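Local coordinates for protein alpha-glucosidase ([Eubacterium] rectale, PDB 6PNR) that probably hydrolyses sulfoquinovose glycosides as a family 31 alpha-glycosidase and binds an aza-sugar inhibitor that carries a sulfonate, at residues D39-N44 with E155-G160; G118-Y123 with Y163-P168; F131-S136 with E411-P416; T226-Q231 with G446-C451. One frame throughout, in Å; residues are numbered along the deposited sequence.

From the N terminus, the chain first reaches the hairpin of contact 1, whose partner 155-160 closes a loop of 110 residues. Contact 2 opens inside that loop at 118-123 and closes just beyond it at 163-168, so the two cross. Contact 3 starts at 131-136, within both, and runs out to helix 408-429 of the barrel region, crossing each. Contact 4, from 226-231 to 446-451, follows contacts 1 and 2 in series but crosses contact 3. Contact 1 sets the hairpin tip against the end of helix 147-156, contact 2 joins two loops beside strands 114-118 and 168-174, and contacts 3 and 4 fasten the beta part and the linker after helix 217-228 to the barrel region.

Contact 1: residues D39-N44 with E155-G160; sequences DMYRGN and ENKAGG
Tyr41 and Asn44 meet the chain where it leaves helix 147-156, and carbonyl oxygens do much of the touching. The Tyr41 ring turns an edge to the helix end: CD2 is 3.5 Å from Asn156 O, which lies near the ring plane. The Lys157 side chain runs across that of Tyr41 at about a right angle, its CG 4.0 Å from Tyr41 CD2, then bends at chi2 (-67°) and carries the ammonium end away. Asn44 lies alongside the next peptide, with CB 3.4 Å from Lys157 O and OD1 3.5 Å from Ala158 CA.

Two waters supply the polar links. One joins Tyr41 OH to Glu155 O; the other donates to Ala158 O and, at a suspiciously short distance, to Asn44 OD1.

The Asn44 amide is positioned from its own side. Its ND2 donates to Tyr41 O at 3.0 Å, almost along the C=O axis, and the same oxygen also receives the backbone N of Asn44. Two donors thus converge there, and the one from ND2 orients the amide, with OD1 turned to its water. Behind it is the type I' turn from Tyr41 to Asn44, with Arg42 laying its CG over a face of the Tyr41 ring.

In the fold, this turn is the tip of the hairpin joining strands 29-41 and 44-56 of an antiparallel sheet. It abuts the C-terminal end of helix 147-156, where Lys157 takes positive phi. Gly43 pairs through its backbone with Glu137, just after the outer strand 130-133 of that sheet.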
# COMPACT_ATOMS: atom_id res chain seq x y z
N ASP A 39 3.64 12.49 -5.28
CA ASP A 39 2.49 13.12 -4.62
C ASP A 39 2.94 13.64 -3.25
O ASP A 39 3.17 12.84 -2.34
CB ASP A 39 1.34 12.13 -4.49
CG ASP A 39 0.10 12.74 -3.85
OD1 ASP A 39 0.02 13.98 -3.75
OD2 ASP A 39 -0.79 11.96 -3.45
N MET A 40 3.04 14.96 -3.11
CA MET A 40 3.55 15.58 -1.89
C MET A 40 2.43 16.19 -1.05
O MET A 40 1.59 16.92 -1.58
CB MET A 40 4.55 16.68 -2.24
CG MET A 40 5.10 17.34 -1.03
SD MET A 40 5.83 18.92 -1.39
CE MET A 40 6.46 19.28 0.27
N TYR A 41 2.44 15.91 0.25
CA TYR A 41 1.47 16.55 1.16
C TYR A 41 2.17 16.80 2.49
O TYR A 41 2.40 15.86 3.25
CB TYR A 41 0.23 15.69 1.34
CG TYR A 41 -0.81 16.32 2.24
CD1 TYR A 41 -1.67 17.30 1.76
CD2 TYR A 41 -0.92 15.93 3.56
CE1 TYR A 41 -2.63 17.87 2.59
CE2 TYR A 41 -1.87 16.50 4.39
CZ TYR A 41 -2.72 17.47 3.91
OH TYR A 41 -3.64 18.03 4.76
N ARG A 42 2.50 18.07 2.75
CA ARG A 42 3.08 18.51 4.01
C ARG A 42 4.31 17.69 4.40
O ARG A 42 4.44 17.22 5.53
CB ARG A 42 2.03 18.51 5.12
CG ARG A 42 0.94 19.55 4.86
CD ARG A 42 -0.24 19.39 5.78
NE ARG A 42 -1.28 20.39 5.52
CZ ARG A 42 -2.29 20.61 6.35
NH1 ARG A 42 -2.37 19.91 7.48
NH2 ARG A 42 -3.20 21.53 6.08
N GLY A 43 5.24 17.55 3.46
CA GLY A 43 6.49 16.88 3.72
C GLY A 43 6.44 15.37 3.59
O GLY A 43 7.49 14.72 3.74
N ASN A 44 5.27 14.80 3.32
CA ASN A 44 5.13 13.38 3.01
C ASN A 44 5.04 13.22 1.50
O ASN A 44 4.40 14.03 0.82
CB ASN A 44 3.87 12.79 3.67
CG ASN A 44 3.82 13.02 5.17
OD1 ASN A 44 4.41 12.28 5.96
ND2 ASN A 44 3.11 14.07 5.58
N GLU A 155 -5.97 10.93 8.04
CA GLU A 155 -6.14 12.37 8.19
C GLU A 155 -5.00 13.17 7.58
O GLU A 155 -5.24 14.25 7.04
CB GLU A 155 -6.26 12.75 9.66
CG GLU A 155 -7.26 11.87 10.40
CD GLU A 155 -7.75 12.49 11.68
OE1 GLU A 155 -7.17 13.51 12.11
OE2 GLU A 155 -8.72 11.95 12.27
N ASN A 156 -3.78 12.65 7.63
CA ASN A 156 -2.61 13.45 7.32
C ASN A 156 -1.69 12.86 6.25
O ASN A 156 -0.64 13.46 5.97
CB ASN A 156 -1.80 13.70 8.60
CG ASN A 156 -2.64 14.34 9.70
OD1 ASN A 156 -3.48 15.19 9.43
ND2 ASN A 156 -2.41 13.93 10.95
N LYS A 157 -2.04 11.72 5.65
CA LYS A 157 -1.16 11.07 4.68
C LYS A 157 0.23 10.84 5.27
O LYS A 157 1.23 10.86 4.55
CB LYS A 157 -1.06 11.88 3.38
CG LYS A 157 -2.40 12.30 2.77
CD LYS A 157 -3.17 11.09 2.26
CE LYS A 157 -4.49 11.49 1.61
NZ LYS A 157 -5.11 10.36 0.86
N ALA A 158 0.30 10.61 6.58
CA ALA A 158 1.56 10.80 7.30
C ALA A 158 2.03 9.57 8.07
O ALA A 158 2.96 9.70 8.87
CB ALA A 158 1.44 12.00 8.25
N GLY A 159 1.42 8.40 7.88
CA GLY A 159 1.84 7.24 8.64
C GLY A 159 3.24 6.75 8.28
O GLY A 159 3.96 6.24 9.14
N GLY A 160 3.64 6.91 7.02
CA GLY A 160 4.96 6.44 6.61
C GLY A 160 5.05 4.92 6.63
O GLY A 160 4.06 4.20 6.73
O HOH W 1 -4.07 16.93 7.47
O HOH W 2 4.87 11.77 8.41

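Contact 2: residues G118-Y123 with Y163-P168; sequences GEQMSY and YNTNYP
Glu119, Tyr167 and Thr165 carry this junction between the loop leaving strand 114-118 and the loop leading into strand 168-174, neighbours in an antiparallel sheet; Glu119 buries the most surface. Its backbone N donates to Tyr167 O at 2.7 Å, arriving nearly along the carbonyl direction. Its CB then sits 4.1 Å from Tyr167 CB. The Tyr167 hydroxyl is hydrogen-bonded to Gln169, beyond the two loops.

On Thr165, OG1 stands anti to its own backbone N (chi1 172°), and from there it donates to Glu119 O at 2.7 Å, within the carbonyl plane. The same hydroxyl accepts from Tyr167 N at 2.9 Å, which makes an ST turn.

Gly118, having no side chain, can come close: its CA makes a CH...O contact of 3.4 Å with Tyr167 O. Gln120, with its chain bent at chi2 (-66°), reaches across through water: NE2 donates to Cys117 O and to a water, which in turn donates to Tyr163 O. A second water accepts from Met121 N and lies within bonding range of Gln120 OE1 and Asn164 O.

Main-chain polarity thus joins the loops more than greasy packing. In this buried place Glu119 N and O both have a partner across the contact, and the Thr165 hydroxyl uses its proton and an acceptor site at once, which should hold its rotation in place.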
# COMPACT_ATOMS: atom_id res chain seq x y z
N GLY A 118 21.88 5.51 5.12
CA GLY A 118 21.53 6.68 5.91
C GLY A 118 21.16 6.34 7.33
O GLY A 118 21.63 5.35 7.88
N GLU A 119 20.32 7.16 7.96
CA GLU A 119 19.80 6.87 9.29
C GLU A 119 18.51 6.09 9.10
O GLU A 119 17.51 6.64 8.63
CB GLU A 119 19.57 8.16 10.07
CG GLU A 119 18.94 7.97 11.45
CD GLU A 119 18.42 9.27 12.04
OE1 GLU A 119 17.74 10.02 11.32
OE2 GLU A 119 18.71 9.54 13.24
N GLN A 120 18.52 4.81 9.48
CA GLN A 120 17.38 3.92 9.33
C GLN A 120 16.76 3.69 10.71
O GLN A 120 17.48 3.38 11.66
CB GLN A 120 17.81 2.61 8.69
CG GLN A 120 18.19 2.76 7.22
CD GLN A 120 16.99 3.15 6.33
OE1 GLN A 120 15.84 2.82 6.64
NE2 GLN A 120 17.27 3.84 5.22
N MET A 121 15.43 3.86 10.80
CA MET A 121 14.73 3.82 12.08
C MET A 121 14.10 2.47 12.39
O MET A 121 13.80 2.20 13.56
CB MET A 121 13.62 4.90 12.13
CG MET A 121 14.04 6.31 11.65
SD MET A 121 15.54 6.97 12.43
CE MET A 121 15.00 7.13 14.13
N SER A 122 13.90 1.62 11.39
CA SER A 122 13.28 0.31 11.60
C SER A 122 14.25 -0.85 11.48
O SER A 122 14.22 -1.77 12.30
CB SER A 122 12.12 0.10 10.62
OG SER A 122 10.98 0.89 10.95
N TYR A 123 15.11 -0.86 10.46
CA TYR A 123 15.99 -2.01 10.23
C TYR A 123 17.42 -1.53 10.02
O TYR A 123 17.68 -0.69 9.15
CB TYR A 123 15.52 -2.84 9.04
CG TYR A 123 14.10 -3.31 9.25
CD1 TYR A 123 13.80 -4.23 10.24
CD2 TYR A 123 13.07 -2.80 8.48
CE1 TYR A 123 12.49 -4.66 10.44
CE2 TYR A 123 11.76 -3.21 8.68
CZ TYR A 123 11.47 -4.12 9.66
OH TYR A 123 10.17 -4.52 9.85
N TYR A 163 10.88 2.36 5.67
CA TYR A 163 12.04 2.94 4.99
C TYR A 163 12.10 4.46 5.05
O TYR A 163 13.11 5.03 4.62
CB TYR A 163 12.07 2.50 3.52
CG TYR A 163 10.79 2.80 2.78
CD1 TYR A 163 10.58 4.04 2.20
CD2 TYR A 163 9.79 1.84 2.67
CE1 TYR A 163 9.40 4.33 1.53
CE2 TYR A 163 8.60 2.12 2.00
CZ TYR A 163 8.42 3.36 1.44
OH TYR A 163 7.26 3.66 0.78
N ASN A 164 11.05 5.13 5.52
CA ASN A 164 11.03 6.58 5.45
C ASN A 164 11.99 7.15 6.49
O ASN A 164 12.16 6.58 7.57
CB ASN A 164 9.61 7.12 5.67
CG ASN A 164 8.68 6.82 4.51
OD1 ASN A 164 7.71 6.06 4.65
ND2 ASN A 164 8.97 7.42 3.36
N THR A 165 12.64 8.27 6.15
CA THR A 165 13.66 8.81 7.02
C THR A 165 13.97 10.25 6.61
O THR A 165 13.91 10.59 5.43
CB THR A 165 14.95 7.97 6.99
OG1 THR A 165 15.98 8.63 7.71
CG2 THR A 165 15.41 7.72 5.56
N ASN A 166 14.28 11.07 7.61
CA ASN A 166 14.79 12.41 7.34
C ASN A 166 16.15 12.38 6.66
O ASN A 166 16.55 13.37 6.03
CB ASN A 166 14.91 13.23 8.63
CG ASN A 166 13.61 13.28 9.43
OD1 ASN A 166 13.34 12.41 10.26
ND2 ASN A 166 12.82 14.32 9.20
N TYR A 167 16.88 11.28 6.80
CA TYR A 167 18.29 11.22 6.40
C TYR A 167 18.54 9.88 5.72
O TYR A 167 19.07 8.95 6.34
CB TYR A 167 19.20 11.43 7.61
CG TYR A 167 20.70 11.34 7.35
CD1 TYR A 167 21.20 11.20 6.07
CD2 TYR A 167 21.60 11.41 8.39
CE1 TYR A 167 22.56 11.10 5.83
CE2 TYR A 167 22.98 11.32 8.16
CZ TYR A 167 23.44 11.16 6.88
OH TYR A 167 24.79 11.07 6.62
N PRO A 168 18.18 9.75 4.45
CA PRO A 168 18.61 8.59 3.68
C PRO A 168 19.95 8.88 3.01
O PRO A 168 20.37 10.04 2.90
CB PRO A 168 17.49 8.42 2.63
CG PRO A 168 17.00 9.84 2.38
CD PRO A 168 17.35 10.67 3.64
O HOH W 3 14.58 9.76 10.23
O HOH W 4 15.22 4.21 3.14
O HOH W 5 14.20 4.53 8.16

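Contact 3: residues F131-S136 with E411-P416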
# COMPACT_ATOMS: atom_id res chain seq x y z
N PHE A 131 15.08 -0.11 0.14
CA PHE A 131 15.13 1.18 0.84
C PHE A 131 15.17 2.31 -0.18
O PHE A 131 16.23 2.57 -0.78
CB PHE A 131 16.33 1.20 1.79
CG PHE A 131 16.22 0.17 2.89
CD1 PHE A 131 16.63 -1.14 2.67
CD2 PHE A 131 15.65 0.50 4.11
CE1 PHE A 131 16.48 -2.09 3.66
CE2 PHE A 131 15.52 -0.46 5.11
CZ PHE A 131 15.94 -1.75 4.89
N PRO A 132 14.03 2.93 -0.46
CA PRO A 132 14.03 4.18 -1.23
C PRO A 132 14.85 5.25 -0.53
O PRO A 132 14.84 5.37 0.69
CB PRO A 132 12.54 4.56 -1.27
CG PRO A 132 11.85 3.24 -1.21
CD PRO A 132 12.68 2.36 -0.32
N ILE A 133 15.57 6.04 -1.33
CA ILE A 133 16.46 7.09 -0.84
C ILE A 133 15.81 8.42 -1.22
O ILE A 133 15.98 8.92 -2.34
CB ILE A 133 17.87 6.96 -1.44
CG1 ILE A 133 18.42 5.54 -1.24
CG2 ILE A 133 18.83 8.06 -0.90
CD1 ILE A 133 18.54 5.09 0.21
N TRP A 134 15.02 8.98 -0.30
CA TRP A 134 14.27 10.20 -0.56
C TRP A 134 14.00 10.82 0.80
O TRP A 134 13.30 10.21 1.62
CB TRP A 134 12.96 9.89 -1.31
CG TRP A 134 12.19 11.10 -1.78
CD1 TRP A 134 11.09 11.66 -1.20
CD2 TRP A 134 12.45 11.87 -2.97
NE1 TRP A 134 10.64 12.73 -1.94
CE2 TRP A 134 11.47 12.89 -3.02
CE3 TRP A 134 13.42 11.82 -3.97
CZ2 TRP A 134 11.43 13.84 -4.05
CZ3 TRP A 134 13.38 12.76 -4.99
CH2 TRP A 134 12.39 13.75 -5.03
N THR A 135 14.58 11.99 1.07
CA THR A 135 14.38 12.60 2.38
C THR A 135 12.94 13.10 2.48
O THR A 135 12.37 13.62 1.52
CB THR A 135 15.39 13.74 2.62
OG1 THR A 135 15.16 14.31 3.92
CG2 THR A 135 15.31 14.83 1.55
N SER A 136 12.32 12.86 3.64
CA SER A 136 10.92 13.23 3.82
C SER A 136 10.61 13.17 5.31
O SER A 136 11.43 12.73 6.12
CB SER A 136 9.98 12.29 3.04
OG SER A 136 9.85 11.03 3.69
N GLU A 411 17.59 18.15 -6.72
CA GLU A 411 17.92 19.01 -5.58
C GLU A 411 17.17 18.64 -4.31
O GLU A 411 17.59 19.07 -3.23
CB GLU A 411 17.63 20.48 -5.93
CG GLU A 411 18.45 21.01 -7.09
CD GLU A 411 19.87 21.34 -6.70
OE1 GLU A 411 20.35 20.83 -5.66
OE2 GLU A 411 20.51 22.12 -7.43
N HIS A 412 16.08 17.86 -4.41
CA HIS A 412 15.32 17.49 -3.21
C HIS A 412 16.21 16.82 -2.17
O HIS A 412 16.24 17.25 -1.01
CB HIS A 412 14.15 16.58 -3.58
CG HIS A 412 13.44 16.03 -2.38
ND1 HIS A 412 12.41 16.70 -1.76
CD2 HIS A 412 13.65 14.91 -1.65
CE1 HIS A 412 12.00 16.01 -0.72
NE2 HIS A 412 12.74 14.92 -0.62
N ASN A 413 16.94 15.77 -2.56
CA ASN A 413 17.82 15.10 -1.62
C ASN A 413 19.06 15.92 -1.32
O ASN A 413 19.74 15.66 -0.32
CB ASN A 413 18.26 13.73 -2.14
CG ASN A 413 17.14 12.70 -2.10
OD1 ASN A 413 16.21 12.80 -1.31
ND2 ASN A 413 17.25 11.69 -2.97
N HIS A 414 19.37 16.89 -2.17
CA HIS A 414 20.53 17.75 -1.94
C HIS A 414 20.27 18.76 -0.84
O HIS A 414 21.21 19.19 -0.18
CB HIS A 414 20.90 18.48 -3.23
CG HIS A 414 22.25 19.12 -3.19
ND1 HIS A 414 22.62 20.14 -4.05
CD2 HIS A 414 23.33 18.89 -2.40
CE1 HIS A 414 23.86 20.51 -3.78
NE2 HIS A 414 24.31 19.77 -2.79
N TRP A 415 19.00 19.14 -0.63
CA TRP A 415 18.69 20.26 0.26
C TRP A 415 19.25 20.11 1.67
O TRP A 415 19.83 21.09 2.18
CB TRP A 415 17.18 20.49 0.31
CG TRP A 415 16.83 21.93 0.27
CD1 TRP A 415 16.40 22.70 1.31
CD2 TRP A 415 16.90 22.79 -0.87
NE1 TRP A 415 16.19 23.99 0.88
CE2 TRP A 415 16.49 24.07 -0.45
CE3 TRP A 415 17.27 22.60 -2.20
CZ2 TRP A 415 16.44 25.16 -1.32
CZ3 TRP A 415 17.22 23.68 -3.07
CH2 TRP A 415 16.81 24.95 -2.62
N PRO A 416 19.11 18.96 2.34
CA PRO A 416 19.64 18.86 3.71
C PRO A 416 21.12 19.16 3.83
O PRO A 416 21.54 19.71 4.85
CB PRO A 416 19.34 17.41 4.09
CG PRO A 416 18.11 17.08 3.29
CD PRO A 416 18.37 17.74 1.97
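The imidazole of His412 lies flat on the indole of Trp134 in an offset stack, with planes 8° apart and the imidazole centroid 3.9 Å from that of the six-membered ring. His412 CD2 comes over the middle of the indole, 3.3 Å from Trp134 CE2. The histidine meets Thr135 edge on: NE2 donates within its ring plane to Thr135 O at 2.5 Å, a value doubtful in its exact length. Both ring nitrogens thus face carbonyl oxygens, ND1 that of Leu395, which may favour the doubly protonated ring.

Asn413 stands steeply to the indole, amide and ring planes 70° apart, and clasps the backbone on both sides of Trp134. OD1 accepts from Thr135 N at 3.0 Å, while ND2 donates to Ile133 O at 3.1 Å from above the carbonyl plane. Thr135 CG2 meets Pro416 CG tip to tip, and its hydroxyl turns to Asn166 O. Phe45 meets both stacked rings edge-to-face.

His412 and Asn413 thereby tie the chain following the edge of the antiparallel sheet to helix 408-429, which in sequence lies between strands 386-389 and 437-439; a beta domain packed on a TIM barrel is the known layout of family 31.

Contact 4: residues T226-Q231 with G446-C451; sequences TYFGRQ and GSQKYC
Packing comes first: Phe228 and Gln448 lie side by side and point the same way. The Gln448 amide is laid against the Phe228 side chain, its plane 18° from that of the ring, with Gln448 CD 3.5 Å from Phe228 CB and NE2 over one ring face. Gln448 owes this position to the bend at chi2 (79°), which folds the amide back. Just after helix 217-228 ends, Gly229 takes positive phi, and its lack of a side chain lets the backbones close in, since a CB would run into Lys449 CB: its O is 3.3 Å from Gln448 CB, and its CA lies 4.1 Å from Lys449 CA. Gln231 CG, in turn, rests 3.4 Å from Cys451 O.

Among direct hydrogen bonds, Gln231 NE2 to Gln448 O spans the contact at 2.7 Å. It is nearly straight (174°) and lands on a lone pair in the carbonyl plane. Gln231 is held at both ends of its amide, since NE2 also reaches Gly483 O and OE1 takes Asn565 ND2 and Gly485 N. Gln448 OE1 accepts from Gly446 N at 3.0 Å, while its NE2 bonds to Met482 O and to Gln169 OE1.

A water adds one more link, donating to Arg230 O at 2.7 Å and to Lys449 O.

Each glutamine amide has partners at both its oxygen and its nitrogen, so the rotation of each is set; one lies against an aromatic ring and the other gives one straight bond to a carbonyl of the short helix 447-450, pinning the linker beyond helix 217-228 to it.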
# COMPACT_ATOMS: atom_id res chain seq x y z
N THR A 226 37.12 9.74 6.04
CA THR A 226 38.09 10.45 5.20
C THR A 226 37.42 10.94 3.92
O THR A 226 37.68 12.06 3.46
CB THR A 226 39.28 9.54 4.87
OG1 THR A 226 40.03 9.29 6.07
CG2 THR A 226 40.21 10.21 3.83
N TYR A 227 36.51 10.15 3.36
CA TYR A 227 35.85 10.56 2.12
C TYR A 227 34.70 11.54 2.37
O TYR A 227 34.59 12.55 1.68
CB TYR A 227 35.32 9.33 1.37
CG TYR A 227 34.58 9.70 0.10
CD1 TYR A 227 35.25 10.31 -0.96
CD2 TYR A 227 33.23 9.45 -0.04
CE1 TYR A 227 34.58 10.68 -2.11
CE2 TYR A 227 32.55 9.80 -1.21
CZ TYR A 227 33.24 10.41 -2.24
OH TYR A 227 32.58 10.77 -3.40
N PHE A 228 33.82 11.24 3.32
CA PHE A 228 32.63 12.07 3.51
C PHE A 228 32.85 13.25 4.45
O PHE A 228 32.20 14.28 4.29
CB PHE A 228 31.47 11.23 4.06
CG PHE A 228 30.88 10.26 3.06
CD1 PHE A 228 30.20 10.72 1.95
CD2 PHE A 228 30.97 8.89 3.26
CE1 PHE A 228 29.64 9.84 1.04
CE2 PHE A 228 30.40 8.00 2.34
CZ PHE A 228 29.73 8.48 1.24
N GLY A 229 33.74 13.10 5.43
CA GLY A 229 33.98 14.15 6.41
C GLY A 229 33.94 13.67 7.84
O GLY A 229 33.42 12.58 8.13
N ARG A 230 34.50 14.46 8.76
CA ARG A 230 34.47 14.16 10.18
C ARG A 230 33.92 15.36 10.95
O ARG A 230 34.12 16.51 10.56
CB ARG A 230 35.86 13.79 10.71
CG ARG A 230 36.22 12.33 10.40
CD ARG A 230 37.68 12.03 10.59
NE ARG A 230 38.03 10.76 9.97
CZ ARG A 230 39.26 10.40 9.65
NH1 ARG A 230 40.26 11.23 9.90
NH2 ARG A 230 39.50 9.22 9.08
N GLN A 231 33.22 15.07 12.05
CA GLN A 231 32.64 16.11 12.89
C GLN A 231 33.70 16.69 13.83
O GLN A 231 34.64 16.00 14.21
CB GLN A 231 31.48 15.53 13.71
CG GLN A 231 30.30 15.00 12.87
CD GLN A 231 30.44 13.52 12.53
OE1 GLN A 231 30.36 12.66 13.40
NE2 GLN A 231 30.65 13.23 11.24
N GLY A 446 27.68 14.05 2.81
CA GLY A 446 28.31 15.31 3.18
C GLY A 446 27.90 15.82 4.54
O GLY A 446 28.61 16.65 5.12
N SER A 447 26.79 15.32 5.09
CA SER A 447 26.42 15.68 6.46
C SER A 447 27.51 15.28 7.44
O SER A 447 27.58 15.86 8.53
CB SER A 447 25.10 15.02 6.86
OG SER A 447 24.04 15.61 6.14
N GLN A 448 28.34 14.31 7.08
CA GLN A 448 29.45 13.89 7.94
C GLN A 448 30.38 15.05 8.24
O GLN A 448 30.95 15.12 9.34
CB GLN A 448 30.23 12.74 7.27
CG GLN A 448 29.44 11.41 7.11
CD GLN A 448 28.48 11.42 5.91
OE1 GLN A 448 28.33 12.42 5.23
NE2 GLN A 448 27.84 10.28 5.67
N LYS A 449 30.57 15.96 7.28
CA LYS A 449 31.39 17.15 7.48
C LYS A 449 30.59 18.32 8.04
O LYS A 449 31.02 18.97 9.00
CB LYS A 449 32.03 17.60 6.15
CG LYS A 449 32.86 18.88 6.33
CD LYS A 449 33.52 19.39 5.05
CE LYS A 449 34.38 20.64 5.38
NZ LYS A 449 35.04 21.24 4.17
N TYR A 450 29.41 18.58 7.47
CA TYR A 450 28.71 19.85 7.65
C TYR A 450 27.72 19.85 8.81
O TYR A 450 27.14 20.89 9.11
CB TYR A 450 27.95 20.22 6.38
CG TYR A 450 28.86 20.51 5.21
CD1 TYR A 450 29.92 21.39 5.34
CD2 TYR A 450 28.65 19.89 3.98
CE1 TYR A 450 30.76 21.66 4.27
CE2 TYR A 450 29.48 20.15 2.91
CZ TYR A 450 30.54 21.03 3.06
OH TYR A 450 31.36 21.29 2.00
N CYS A 451 27.47 18.72 9.45
CA CYS A 451 26.54 18.69 10.57
C CYS A 451 27.32 18.37 11.84
O CYS A 451 27.93 17.30 11.94
CB CYS A 451 25.44 17.66 10.31
SG CYS A 451 24.36 17.39 11.72
O HOH W 6 33.29 19.06 10.30